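Local coordinates for protein NAD(+) phosphorylase MbcT (Mycobacterium tuberculosis, PDB 6FKG) that degrades NAD(+) by phosphorolysis as the toxin of a type II toxin-antitoxin system, killing the cell unless the antitoxin MbcA blocks access to its active site, at residues W136-G142 with T156-T162; L85-L91 with Q171-P177; V68-R72 with P146-G150; L9-I13 with A130-A135. One frame throughout, in Å; residues are numbered along the deposited sequence. Where two conformers were deposited one is given.

Contact 1: residues W136-G142 with T156-T162; sequences WFLHMQG and TAYEQRT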
loop_
_atom_site.group_PDB
_atom_site.type_symbol
_atom_site.label_atom_id
_atom_site.label_comp_id
_atom_site.label_asym_id
_atom_site.label_seq_id
_atom_site.Cartn_x
_atom_site.Cartn_y
_atom_site.Cartn_z
ATOM N N TRP B 136 29.183 -19.469 10.480
ATOM C CA TRP B 136 29.845 -18.194 10.208
ATOM C C TRP B 136 29.658 -17.225 11.363
ATOM O O TRP B 136 30.587 -16.509 11.763
ATOM C CB TRP B 136 29.302 -17.572 8.927
ATOM C CG TRP B 136 29.657 -16.104 8.784
ATOM C CD1 TRP B 136 30.840 -15.585 8.323
ATOM C CD2 TRP B 136 28.823 -14.984 9.107
ATOM N NE1 TRP B 136 30.788 -14.198 8.340
ATOM C CE2 TRP B 136 29.558 -13.811 8.809
ATOM C CE3 TRP B 136 27.514 -14.856 9.601
ATOM C CZ2 TRP B 136 29.029 -12.530 8.994
ATOM C CZ3 TRP B 136 26.991 -13.577 9.790
ATOM C CH2 TRP B 136 27.747 -12.434 9.481
ATOM N N PHE B 137 28.446 -17.209 11.898
ATOM C CA PHE B 137 28.119 -16.346 13.021
ATOM C C PHE B 137 29.007 -16.654 14.230
ATOM O O PHE B 137 29.406 -15.742 14.953
ATOM C CB PHE B 137 26.641 -16.499 13.383
ATOM C CG PHE B 137 26.214 -15.640 14.531
ATOM C CD1 PHE B 137 25.970 -14.293 14.342
ATOM C CD2 PHE B 137 26.069 -16.178 15.799
ATOM C CE1 PHE B 137 25.583 -13.489 15.399
ATOM C CE2 PHE B 137 25.689 -15.382 16.858
ATOM C CZ PHE B 137 25.443 -14.034 16.656
ATOM N N LEU B 138 29.336 -17.932 14.421
ATOM C CA LEU B 138 30.186 -18.388 15.525
ATOM C C LEU B 138 31.683 -18.265 15.228
ATOM O O LEU B 138 32.513 -18.765 15.984
ATOM C CB LEU B 138 29.865 -19.847 15.879
ATOM C CG LEU B 138 28.462 -20.043 16.449
ATOM C CD1 LEU B 138 28.097 -21.530 16.506
ATOM C CD2 LEU B 138 28.372 -19.399 17.830
ATOM N N HIS B 139 32.003 -17.601 14.121
ATOM C CA HIS B 139 33.373 -17.342 13.693
ATOM C C HIS B 139 34.127 -18.605 13.307
ATOM O O HIS B 139 35.347 -18.650 13.390
ATOM C CB HIS B 139 34.144 -16.574 14.779
ATOM C CG HIS B 139 33.758 -15.134 14.868
ATOM N ND1 HIS B 139 32.540 -14.719 15.364
ATOM C CD2 HIS B 139 34.420 -14.010 14.501
ATOM C CE1 HIS B 139 32.471 -13.401 15.306
ATOM N NE2 HIS B 139 33.598 -12.946 14.789
ATOM N N MET B 140 33.406 -19.635 12.884
ATOM C CA MET B 140 34.060 -20.809 12.334
ATOM C C MET B 140 34.555 -20.455 10.938
ATOM O O MET B 140 33.978 -19.598 10.285
ATOM C CB MET B 140 33.106 -22.000 12.289
ATOM C CG MET B 140 32.650 -22.434 13.652
ATOM S SD MET B 140 31.462 -23.774 13.598
ATOM C CE MET B 140 31.373 -24.202 15.352
ATOM N N GLN B 141 35.620 -21.106 10.487
ATOM C CA GLN B 141 36.238 -20.722 9.229
ATOM C C GLN B 141 35.528 -21.361 8.038
ATOM O O GLN B 141 35.687 -20.927 6.899
ATOM C CB GLN B 141 37.718 -21.093 9.235
ATOM C CG GLN B 141 38.538 -20.250 10.202
ATOM C CD GLN B 141 40.015 -20.490 10.049
ATOM O OE1 GLN B 141 40.473 -21.631 10.072
ATOM N NE2 GLN B 141 40.775 -19.415 9.890
ATOM N N GLY B 142 34.711 -22.375 8.299
ATOM C CA GLY B 142 33.945 -22.956 7.220
ATOM C C GLY B 142 33.183 -24.188 7.637
ATOM O O GLY B 142 33.095 -24.515 8.821
ATOM N N THR B 156 33.970 -19.497 4.618
ATOM C CA THR B 156 33.099 -18.343 4.831
ATOM C C THR B 156 33.899 -17.143 5.310
ATOM O O THR B 156 34.656 -17.246 6.278
ATOM C CB THR B 156 31.967 -18.671 5.842
ATOM O OG1 THR B 156 32.528 -19.214 7.041
ATOM C CG2 THR B 156 31.012 -19.716 5.266
ATOM N N ALA B 157 33.734 -16.016 4.606
ATOM C CA ALA B 157 34.436 -14.768 4.923
ATOM C C ALA B 157 35.942 -15.013 5.068
ATOM O O ALA B 157 36.571 -14.605 6.048
ATOM C CB ALA B 157 33.867 -14.149 6.182
ATOM N N TYR B 158 36.483 -15.705 4.069
ATOM C CA TYR B 158 37.883 -16.081 3.970
ATOM C C TYR B 158 38.836 -14.951 4.337
ATOM O O TYR B 158 39.739 -15.121 5.163
ATOM C CB TYR B 158 38.149 -16.566 2.537
ATOM C CG TYR B 158 39.576 -16.495 2.083
ATOM C CD1 TYR B 158 39.930 -15.736 0.970
ATOM C CD2 TYR B 158 40.576 -17.195 2.755
ATOM C CE1 TYR B 158 41.252 -15.666 0.547
ATOM C CE2 TYR B 158 41.894 -17.135 2.340
ATOM C CZ TYR B 158 42.230 -16.373 1.237
ATOM O OH TYR B 158 43.548 -16.321 0.829
ATOM N N GLU B 159 38.611 -13.796 3.723
ATOM C CA GLU B 159 39.508 -12.650 3.837
ATOM C C GLU B 159 39.702 -12.179 5.281
ATOM O O GLU B 159 40.826 -11.891 5.696
ATOM C CB GLU B 159 38.983 -11.499 2.965
ATOM C CG GLU B 159 38.898 -11.815 1.454
ATOM C CD GLU B 159 37.624 -12.577 1.032
ATOM O OE1 GLU B 159 36.890 -13.100 1.898
ATOM O OE2 GLU B 159 37.357 -12.644 -0.188
ATOM N N GLN B 160 38.611 -12.126 6.042
ATOM C CA GLN B 160 38.633 -11.636 7.423
ATOM C C GLN B 160 39.010 -12.707 8.432
ATOM O O GLN B 160 39.509 -12.400 9.513
ATOM C CB GLN B 160 37.267 -11.065 7.825
ATOM C CG GLN B 160 36.995 -9.668 7.328
ATOM C CD GLN B 160 36.711 -9.652 5.852
ATOM O OE1 GLN B 160 35.958 -10.486 5.345
ATOM N NE2 GLN B 160 37.322 -8.711 5.145
ATOM N N ARG B 161 38.760 -13.963 8.083
ATOM C CA ARG B 161 38.783 -15.021 9.082
ATOM C C ARG B 161 39.945 -15.992 8.987
ATOM O O ARG B 161 40.078 -16.867 9.839
ATOM C CB ARG B 161 37.486 -15.799 9.012
ATOM C CG ARG B 161 36.308 -14.898 9.079
ATOM C CD ARG B 161 35.283 -15.466 9.984
ATOM N NE ARG B 161 34.418 -14.430 10.525
ATOM C CZ ARG B 161 33.185 -14.678 10.932
ATOM N NH1 ARG B 161 32.730 -15.912 10.828
ATOM N NH2 ARG B 161 32.419 -13.708 11.423
ATOM N N THR B 162 40.780 -15.847 7.966
ATOM C CA THR B 162 41.886 -16.772 7.797
ATOM C C THR B 162 43.243 -16.099 7.974
ATOM O O THR B 162 43.460 -14.951 7.587
ATOM C CB THR B 162 41.841 -17.474 6.420
ATOM O OG1 THR B 162 42.112 -16.523 5.384
ATOM C CG2 THR B 162 40.475 -18.143 6.186
HETATM O O HOH W 1 36.918 -18.498 6.750
#
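The guanidinium of R161 is sandwiched between two aromatic rings. One face lies flat on the indole of W136, centres 4.0 Å apart and planes at 12°, an off-centre cation-pi stack; the opposite face lies on the imidazole of H139, centres 4.1 Å apart. W136 takes chi1 t, and R161 starts in m with chi2 off-rotamer at -137°. H139, the positive-phi C' residue of the Schellman motif that ends helix 126-137, turns the chain and has its ring over the guanidinium. R161 NH1 donates a very short hydrogen bond of 2.4 Å to W136 O. Q141 extends its amide so that NE2 donates to R161 O at 2.6 Å. T156 N donates to Q141 O at 3.2 Å, and water 1 bridges Q141 O and T156 O. Y60 of an MbcA chain meets the W136 ring, so the stack lies beside the antitoxin. Stacking and hydrogen bonding thus tie helix 158-161 to the end of helix 126-137, placing the arginine's charge against pi faces and a carbonyl.

Contact 2: residues L85-L91 with Q171-P177; sequences LEAAYRL and QSVDLTP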
loop_
_atom_site.group_PDB
_atom_site.type_symbol
_atom_site.label_atom_id
_atom_site.label_comp_id
_atom_site.label_asym_id
_atom_site.label_seq_id
_atom_site.Cartn_x
_atom_site.Cartn_y
_atom_site.Cartn_z
ATOM N N LEU B 85 30.987 -26.097 -20.626
ATOM C CA LEU B 85 32.422 -25.813 -20.605
ATOM C C LEU B 85 32.964 -25.358 -21.961
ATOM O O LEU B 85 34.168 -25.187 -22.129
ATOM C CB LEU B 85 33.184 -27.033 -20.124
ATOM C CG LEU B 85 32.951 -27.355 -18.645
ATOM C CD1 LEU B 85 33.618 -28.670 -18.295
ATOM C CD2 LEU B 85 33.482 -26.210 -17.741
ATOM N N GLU B 86 32.071 -25.170 -22.923
ATOM C CA GLU B 86 32.434 -24.463 -24.140
ATOM C C GLU B 86 32.610 -22.971 -23.852
ATOM O O GLU B 86 33.346 -22.285 -24.559
ATOM C CB GLU B 86 31.381 -24.675 -25.218
ATOM C CG GLU B 86 31.330 -26.144 -25.685
ATOM C CD GLU B 86 30.352 -26.338 -26.812
ATOM O OE1 GLU B 86 29.744 -25.332 -27.249
ATOM O OE2 GLU B 86 30.200 -27.490 -27.255
ATOM N N ALA B 87 31.919 -22.474 -22.829
ATOM C CA ALA B 87 32.229 -21.142 -22.295
ATOM C C ALA B 87 33.505 -21.306 -21.467
ATOM O O ALA B 87 33.823 -22.414 -21.039
ATOM C CB ALA B 87 31.070 -20.587 -21.455
ATOM N N ALA B 88 34.253 -20.223 -21.272
ATOM C CA ALA B 88 35.595 -20.322 -20.700
ATOM C C ALA B 88 35.587 -20.468 -19.179
ATOM O O ALA B 88 35.291 -19.511 -18.456
ATOM C CB ALA B 88 36.414 -19.107 -21.100
ATOM N N TYR B 89 35.929 -21.660 -18.698
ATOM C CA TYR B 89 36.082 -21.895 -17.262
ATOM C C TYR B 89 37.501 -22.347 -16.937
ATOM O O TYR B 89 38.230 -22.842 -17.801
ATOM C CB TYR B 89 35.109 -22.965 -16.760
ATOM C CG TYR B 89 33.662 -22.542 -16.721
ATOM C CD1 TYR B 89 32.851 -22.665 -17.843
ATOM C CD2 TYR B 89 33.105 -22.030 -15.554
ATOM C CE1 TYR B 89 31.506 -22.283 -17.797
ATOM C CE2 TYR B 89 31.772 -21.632 -15.495
ATOM C CZ TYR B 89 30.974 -21.777 -16.617
ATOM O OH TYR B 89 29.653 -21.397 -16.563
ATOM N N ARG B 90 37.883 -22.193 -15.676
ATOM C CA ARG B 90 39.174 -22.679 -15.216
ATOM C C ARG B 90 39.020 -23.497 -13.939
ATOM O O ARG B 90 38.088 -23.282 -13.152
ATOM C CB ARG B 90 40.149 -21.513 -15.006
ATOM C CG ARG B 90 40.626 -20.896 -16.323
ATOM C CD ARG B 90 41.745 -19.892 -16.118
ATOM N NE ARG B 90 42.314 -19.448 -17.387
ATOM C CZ ARG B 90 43.038 -18.343 -17.527
ATOM N NH1 ARG B 90 43.524 -18.008 -18.716
ATOM N NH2 ARG B 90 43.271 -17.571 -16.474
ATOM N N LEU B 91 39.935 -24.442 -13.758
ATOM C CA LEU B 91 39.955 -25.310 -12.601
ATOM C C LEU B 91 41.134 -24.925 -11.723
ATOM O O LEU B 91 42.290 -24.985 -12.149
ATOM C CB LEU B 91 40.067 -26.788 -13.024
ATOM C CG LEU B 91 40.204 -27.780 -11.868
ATOM C CD1 LEU B 91 38.975 -27.782 -10.967
ATOM C CD2 LEU B 91 40.458 -29.166 -12.430
ATOM N N GLN B 171 47.553 -23.807 -8.578
ATOM C CA GLN B 171 47.519 -24.025 -10.016
ATOM C C GLN B 171 46.152 -23.657 -10.572
ATOM O O GLN B 171 45.151 -23.834 -9.892
ATOM C CB GLN B 171 47.853 -25.488 -10.320
ATOM C CG GLN B 171 47.799 -25.887 -11.777
ATOM C CD GLN B 171 47.890 -27.389 -11.942
ATOM O OE1 GLN B 171 46.990 -28.024 -12.490
ATOM N NE2 GLN B 171 48.976 -27.967 -11.456
ATOM N N SER B 172 46.119 -23.125 -11.791
ATOM C CA SER B 172 44.856 -22.878 -12.507
ATOM C C SER B 172 45.018 -23.386 -13.933
ATOM O O SER B 172 46.023 -23.096 -14.571
ATOM C CB SER B 172 44.492 -21.384 -12.530
ATOM O OG SER B 172 44.331 -20.843 -11.228
ATOM N N VAL B 173 44.044 -24.135 -14.439
ATOM C CA VAL B 173 44.132 -24.644 -15.805
ATOM C C VAL B 173 42.801 -24.446 -16.502
ATOM O O VAL B 173 41.773 -24.358 -15.847
ATOM C CB VAL B 173 44.513 -26.148 -15.856
ATOM C CG1 VAL B 173 45.906 -26.358 -15.266
ATOM C CG2 VAL B 173 43.457 -27.002 -15.138
ATOM N N ASP B 174 42.820 -24.386 -17.829
ATOM C CA ASP B 174 41.576 -24.249 -18.574
ATOM C C ASP B 174 40.756 -25.515 -18.444
ATOM O O ASP B 174 41.257 -26.620 -18.689
ATOM C CB ASP B 174 41.838 -23.942 -20.040
ATOM C CG ASP B 174 42.476 -22.575 -20.245
ATOM O OD1 ASP B 174 42.357 -21.710 -19.354
ATOM O OD2 ASP B 174 43.071 -22.367 -21.313
ATOM N N LEU B 175 39.498 -25.365 -18.047
ATOM C CA LEU B 175 38.646 -26.535 -17.841
ATOM C C LEU B 175 37.818 -26.771 -19.094
ATOM O O LEU B 175 36.687 -26.307 -19.217
ATOM C CB LEU B 175 37.757 -26.363 -16.612
ATOM C CG LEU B 175 36.888 -27.572 -16.222
ATOM C CD1 LEU B 175 37.717 -28.844 -15.964
ATOM C CD2 LEU B 175 36.062 -27.196 -15.004
ATOM N N THR B 176 38.421 -27.492 -20.025
ATOM C CA THR B 176 37.805 -27.818 -21.303
ATOM C C THR B 176 36.850 -28.995 -21.147
ATOM O O THR B 176 36.922 -29.708 -20.163
ATOM C CB THR B 176 38.882 -28.158 -22.330
ATOM O OG1 THR B 176 39.632 -29.282 -21.848
ATOM C CG2 THR B 176 39.814 -26.961 -22.518
ATOM N N PRO B 177 35.946 -29.194 -22.113
ATOM C CA PRO B 177 35.134 -30.418 -22.081
ATOM C C PRO B 177 35.997 -31.681 -22.002
ATOM O O PRO B 177 35.648 -32.601 -21.258
ATOM C CB PRO B 177 34.362 -30.353 -23.399
ATOM C CG PRO B 177 34.202 -28.858 -23.624
ATOM C CD PRO B 177 35.499 -28.253 -23.156
HETATM O O HOH W 2 36.226 -23.923 -20.382
HETATM O O HOH W 3 44.082 -26.842 -11.370
#
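Strands 89-103 and 167-174 pair antiparallel here in the mixed sheet, just before helix 177-185 begins; the short axes of 89-91 and 171-174 come within 4.5 Å, with 141° between directions. L91 and V173 form a hydrogen-bonded pair, with L91 N to V173 O at 2.8 Å and V173 N to L91 O at 3.0 Å; R90 and D174 are the adjoining non-hydrogen-bonded pair, beyond which L175 N donates to Y89 O at 2.8 Å. Where direct pairing gives out, water 2 accepts from Y89 N at 2.8 Å and lies 2.7 Å from L175 O. L91 CB packs on V173 CG2 at 4.0 Å, while L85 CD2 meets L175 CD2 at 3.9 Å. R90 NE makes a salt bridge of 3.0 Å to D174 OD1. M67 of helix 63-76 packs on L91 and L175, and Y89 OH is hydrogen-bonded to V68 O of an MbcA chain. Thus buried L85, L91 and L175 pack with V173 and P177, while an ion pair closes the more exposed R90-D174 position.

Contact 3: residues V68-R72 with P146-G150; sequences VEVER and PAAGG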
loop_
_atom_site.group_PDB
_atom_site.type_symbol
_atom_site.label_atom_id
_atom_site.label_comp_id
_atom_site.label_asym_id
_atom_site.label_seq_id
_atom_site.Cartn_x
_atom_site.Cartn_y
_atom_site.Cartn_z
ATOM N N VAL B 68 31.832 -33.442 -10.641
ATOM C CA VAL B 68 30.449 -33.784 -10.327
ATOM C C VAL B 68 29.655 -32.492 -10.048
ATOM O O VAL B 68 28.514 -32.356 -10.479
ATOM C CB VAL B 68 30.377 -34.755 -9.139
ATOM C CG1 VAL B 68 28.923 -35.023 -8.729
ATOM C CG2 VAL B 68 31.071 -36.061 -9.503
ATOM N N GLU B 69 30.264 -31.523 -9.366
ATOM C CA GLU B 69 29.555 -30.266 -9.108
ATOM C C GLU B 69 29.379 -29.464 -10.408
ATOM O O GLU B 69 28.350 -28.807 -10.605
ATOM C CB GLU B 69 30.278 -29.435 -8.045
ATOM C CG GLU B 69 30.310 -30.099 -6.648
ATOM C CD GLU B 69 28.925 -30.438 -6.107
ATOM O OE1 GLU B 69 27.949 -29.703 -6.376
ATOM O OE2 GLU B 69 28.807 -31.457 -5.407
ATOM N N VAL B 70 30.344 -29.566 -11.321
ATOM C CA VAL B 70 30.184 -28.926 -12.624
ATOM C C VAL B 70 28.953 -29.509 -13.338
ATOM O O VAL B 70 28.163 -28.782 -13.929
ATOM C CB VAL B 70 31.439 -29.087 -13.524
ATOM C CG1 VAL B 70 31.170 -28.523 -14.923
ATOM C CG2 VAL B 70 32.649 -28.379 -12.904
ATOM N N GLU B 71 28.782 -30.825 -13.254
ATOM C CA GLU B 71 27.614 -31.481 -13.843
ATOM C C GLU B 71 26.296 -30.991 -13.245
ATOM O O GLU B 71 25.320 -30.755 -13.963
ATOM C CB GLU B 71 27.690 -32.999 -13.647
ATOM C CG GLU B 71 28.883 -33.651 -14.248
ATOM C CD GLU B 71 28.870 -35.165 -14.017
ATOM O OE1 GLU B 71 27.936 -35.677 -13.353
ATOM O OE2 GLU B 71 29.797 -35.838 -14.497
ATOM N N ARG B 72 26.254 -30.907 -11.918
ATOM C CA ARG B 72 25.048 -30.462 -11.226
ATOM C C ARG B 72 24.692 -29.025 -11.584
ATOM O O ARG B 72 23.519 -28.699 -11.741
ATOM C CB ARG B 72 25.211 -30.593 -9.712
ATOM C CG ARG B 72 25.335 -32.051 -9.241
ATOM C CD ARG B 72 25.494 -32.124 -7.719
ATOM N NE ARG B 72 24.259 -31.774 -7.024
ATOM C CZ ARG B 72 24.102 -30.702 -6.261
ATOM N NH1 ARG B 72 25.114 -29.859 -6.083
ATOM N NH2 ARG B 72 22.925 -30.482 -5.674
ATOM N N PRO B 146 29.044 -33.203 3.124
ATOM C CA PRO B 146 29.083 -34.232 2.082
ATOM C C PRO B 146 28.749 -33.585 0.736
ATOM O O PRO B 146 28.039 -32.580 0.699
ATOM C CB PRO B 146 28.011 -35.227 2.524
ATOM C CG PRO B 146 27.026 -34.387 3.285
ATOM C CD PRO B 146 27.782 -33.214 3.884
ATOM N N ALA B 147 29.274 -34.143 -0.347
ATOM C CA ALA B 147 28.912 -33.697 -1.681
ATOM C C ALA B 147 28.591 -34.920 -2.520
ATOM O O ALA B 147 28.995 -36.041 -2.168
ATOM C CB ALA B 147 30.032 -32.885 -2.307
ATOM N N ALA B 148 27.868 -34.710 -3.619
ATOM C CA ALA B 148 27.451 -35.818 -4.479
ATOM C C ALA B 148 28.644 -36.657 -4.923
ATOM O O ALA B 148 28.543 -37.872 -5.016
ATOM C CB ALA B 148 26.683 -35.300 -5.688
ATOM N N GLY B 149 29.787 -36.016 -5.159
ATOM C CA GLY B 149 30.946 -36.747 -5.640
ATOM C C GLY B 149 32.065 -36.955 -4.632
ATOM O O GLY B 149 33.142 -37.427 -4.996
ATOM N N GLY B 150 31.826 -36.603 -3.372
ATOM C CA GLY B 150 32.840 -36.743 -2.333
ATOM C C GLY B 150 32.597 -35.785 -1.174
ATOM O O GLY B 150 31.510 -35.774 -0.599
HETATM O O HOH W 4 30.680 -33.425 -5.653
HETATM O O HOH W 5 26.693 -32.211 -4.144
#
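V68 opens the segment with its CA-to-CB bond directed at the hairpin turn: CG1 lies 3.8 Å from A148 CB and equally far from G149 N. This close fit needs the glycine, since a CB on G149 would clash with V68 CG2. E69 folds its side chain (m, m) so that the carboxylate approaches the type I turn A147-G150, which joins strands 142-147 and 150-156. No direct hydrogen bond crosses; two waters donate to E69 OE2, water 4 at 2.7 Å and water 5 at 2.6 Å, and each accepts at 2.8 Å from a turn amide, G149 N and A148 N respectively. A turn later on helix 63-76, R72 lays CD 4.0 Å from A148 CB and sends NH1 to E69 OE1, a salt bridge of 2.9 Å. The same NH1 donates to V115 O of an MbcA chain. The carboxylate of E69 thus has one oxygen paired with a charge and the other serving, through water, two backbone NH groups.

Contact 4: residues L9-I13 with A130-A135; sequences LVQRI and AVGHAA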
loop_
_atom_site.group_PDB
_atom_site.type_symbol
_atom_site.label_atom_id
_atom_site.label_comp_id
_atom_site.label_asym_id
_atom_site.label_seq_id
_atom_site.Cartn_x
_atom_site.Cartn_y
_atom_site.Cartn_z
ATOM N N LEU B 9 19.864 -23.827 17.567
ATOM C CA LEU B 9 20.783 -24.254 16.510
ATOM C C LEU B 9 22.183 -23.719 16.727
ATOM O O LEU B 9 23.164 -24.437 16.530
ATOM C CB LEU B 9 20.279 -23.813 15.138
ATOM C CG LEU B 9 21.167 -24.152 13.937
ATOM C CD1 LEU B 9 21.181 -25.669 13.687
ATOM C CD2 LEU B 9 20.688 -23.396 12.704
ATOM N N VAL B 10 22.281 -22.451 17.122
ATOM C CA VAL B 10 23.574 -21.858 17.407
ATOM C C VAL B 10 24.253 -22.646 18.531
ATOM O O VAL B 10 25.437 -22.966 18.445
ATOM C CB VAL B 10 23.451 -20.361 17.797
ATOM C CG1 VAL B 10 24.796 -19.806 18.228
ATOM C CG2 VAL B 10 22.908 -19.535 16.630
ATOM N N GLN B 11 23.495 -22.971 19.576
ATOM C CA GLN B 11 24.055 -23.677 20.723
ATOM C C GLN B 11 24.556 -25.055 20.315
ATOM O O GLN B 11 25.647 -25.474 20.712
ATOM C CB GLN B 11 23.022 -23.815 21.841
ATOM C CG GLN B 11 23.629 -24.168 23.193
ATOM C CD GLN B 11 24.245 -22.959 23.896
ATOM O OE1 GLN B 11 24.093 -21.820 23.451
ATOM N NE2 GLN B 11 24.934 -23.208 25.006
ATOM N N ARG B 12 23.759 -25.755 19.516
ATOM C CA ARG B 12 24.121 -27.102 19.092
ATOM C C ARG B 12 25.378 -27.082 18.241
ATOM O O ARG B 12 26.255 -27.926 18.404
ATOM C CB ARG B 12 22.975 -27.756 18.323
ATOM C CG ARG B 12 21.806 -28.145 19.195
ATOM C CD ARG B 12 22.285 -28.888 20.425
ATOM N NE ARG B 12 21.300 -29.857 20.886
ATOM C CZ ARG B 12 21.055 -31.016 20.283
ATOM N NH1 ARG B 12 21.724 -31.355 19.185
ATOM N NH2 ARG B 12 20.138 -31.834 20.775
ATOM N N ILE B 13 25.470 -26.121 17.328
ATOM C CA ILE B 13 26.636 -26.040 16.460
ATOM C C ILE B 13 27.886 -25.690 17.272
ATOM O O ILE B 13 28.952 -26.285 17.076
ATOM C CB ILE B 13 26.400 -25.026 15.318
ATOM C CG1 ILE B 13 25.400 -25.631 14.318
ATOM C CG2 ILE B 13 27.715 -24.675 14.619
ATOM C CD1 ILE B 13 24.865 -24.665 13.304
ATOM N N ALA B 130 20.800 -22.099 6.952
ATOM C CA ALA B 130 20.730 -21.713 8.355
ATOM C C ALA B 130 21.940 -22.249 9.106
ATOM O O ALA B 130 22.500 -21.569 9.969
ATOM C CB ALA B 130 19.449 -22.217 8.989
ATOM N N VAL B 131 22.351 -23.468 8.764
ATOM C CA VAL B 131 23.508 -24.073 9.412
ATOM C C VAL B 131 24.801 -23.330 9.035
ATOM O O VAL B 131 25.626 -23.023 9.910
ATOM C CB VAL B 131 23.616 -25.585 9.062
ATOM C CG1 VAL B 131 24.933 -26.159 9.545
ATOM C CG2 VAL B 131 22.446 -26.353 9.679
ATOM N N GLY B 132 24.982 -23.030 7.750
ATOM C CA GLY B 132 26.149 -22.259 7.320
ATOM C C GLY B 132 26.150 -20.872 7.945
ATOM O O GLY B 132 27.190 -20.369 8.373
ATOM N N HIS B 133 24.978 -20.249 8.012
ATOM C CA HIS B 133 24.852 -18.943 8.649
ATOM C C HIS B 133 25.342 -19.001 10.095
ATOM O O HIS B 133 26.115 -18.156 10.538
ATOM C CB HIS B 133 23.407 -18.476 8.604
ATOM C CG HIS B 133 23.190 -17.092 9.134
ATOM N ND1 HIS B 133 21.934 -16.601 9.424
ATOM C CD2 HIS B 133 24.056 -16.084 9.396
ATOM C CE1 HIS B 133 22.038 -15.355 9.858
ATOM N NE2 HIS B 133 23.318 -15.022 9.857
ATOM N N ALA B 134 24.888 -20.005 10.832
ATOM C CA ALA B 134 25.253 -20.123 12.245
ATOM C C ALA B 134 26.750 -20.384 12.425
ATOM O O ALA B 134 27.369 -19.836 13.334
ATOM C CB ALA B 134 24.438 -21.228 12.910
ATOM N N ALA B 135 27.335 -21.219 11.569
ATOM C CA ALA B 135 28.762 -21.527 11.683
ATOM C C ALA B 135 29.573 -20.253 11.482
ATOM O O ALA B 135 30.529 -19.987 12.222
ATOM C CB ALA B 135 29.186 -22.599 10.670
#
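Two helices pack across each other here: the N-terminal helix 7-16 crosses helix 126-137, the short segment axes passing 9.6 Å apart at a signed angle of -67°. Small residues shape the receiving surface. A134, whose CA-to-CB bond is directed at the other helix, is a low methyl bump, and L9, V10 and I13 gather about it, with L9 CD2 standing 4.3 Å from A134 CB. L9 spreads its two methyls over the preceding turn, CD2 settling 4.1 Å from A130 CB and CD1 4.3 Å from V131 CG2. I13, one turn after L9, lodges its side chain in the hollow between V131 and A134, while its CG2 approaches A135 CA at 4.4 Å. No hydrogen bond crosses the interface, which is held by apolar fit alone. L102 of strand 89-103 touches both I13 and V131 and so continues the packing into the sheet. Two antitoxin chains border the pair: V7 of one MbcA chain packs on V10, while P47 of another lies on A130 and V131. The tightest point is the tip of I13, whose CD1 lies 4.0 Å from V131 CG1 and 3.5 Å from A134 CB.

How the contacts relate
Contacts 4 and 1 share helix 126-137, their centres about 13 Å apart: contact 4 packs its middle against helix 7-16, contact 1 uses its end, and L138 touches V10 and I13 while M140 touches I13. Contacts 2 and 3, centres about 17 Å apart, are joined by V70 packing on L85 and L175 and by the neighbouring strands 89-103 and 142-147 of one mixed sheet. Contacts 2 and 4 lie on opposite sides of the chain's centre, about 34 Å between centres. In sequence, segments 9-13, 68-72 and 85-91 precede 130-135, 136-142, 146-150, 156-162 and 171-177, so early and late parts interlock into one compact fold, bordered by MbcA at all four contacts.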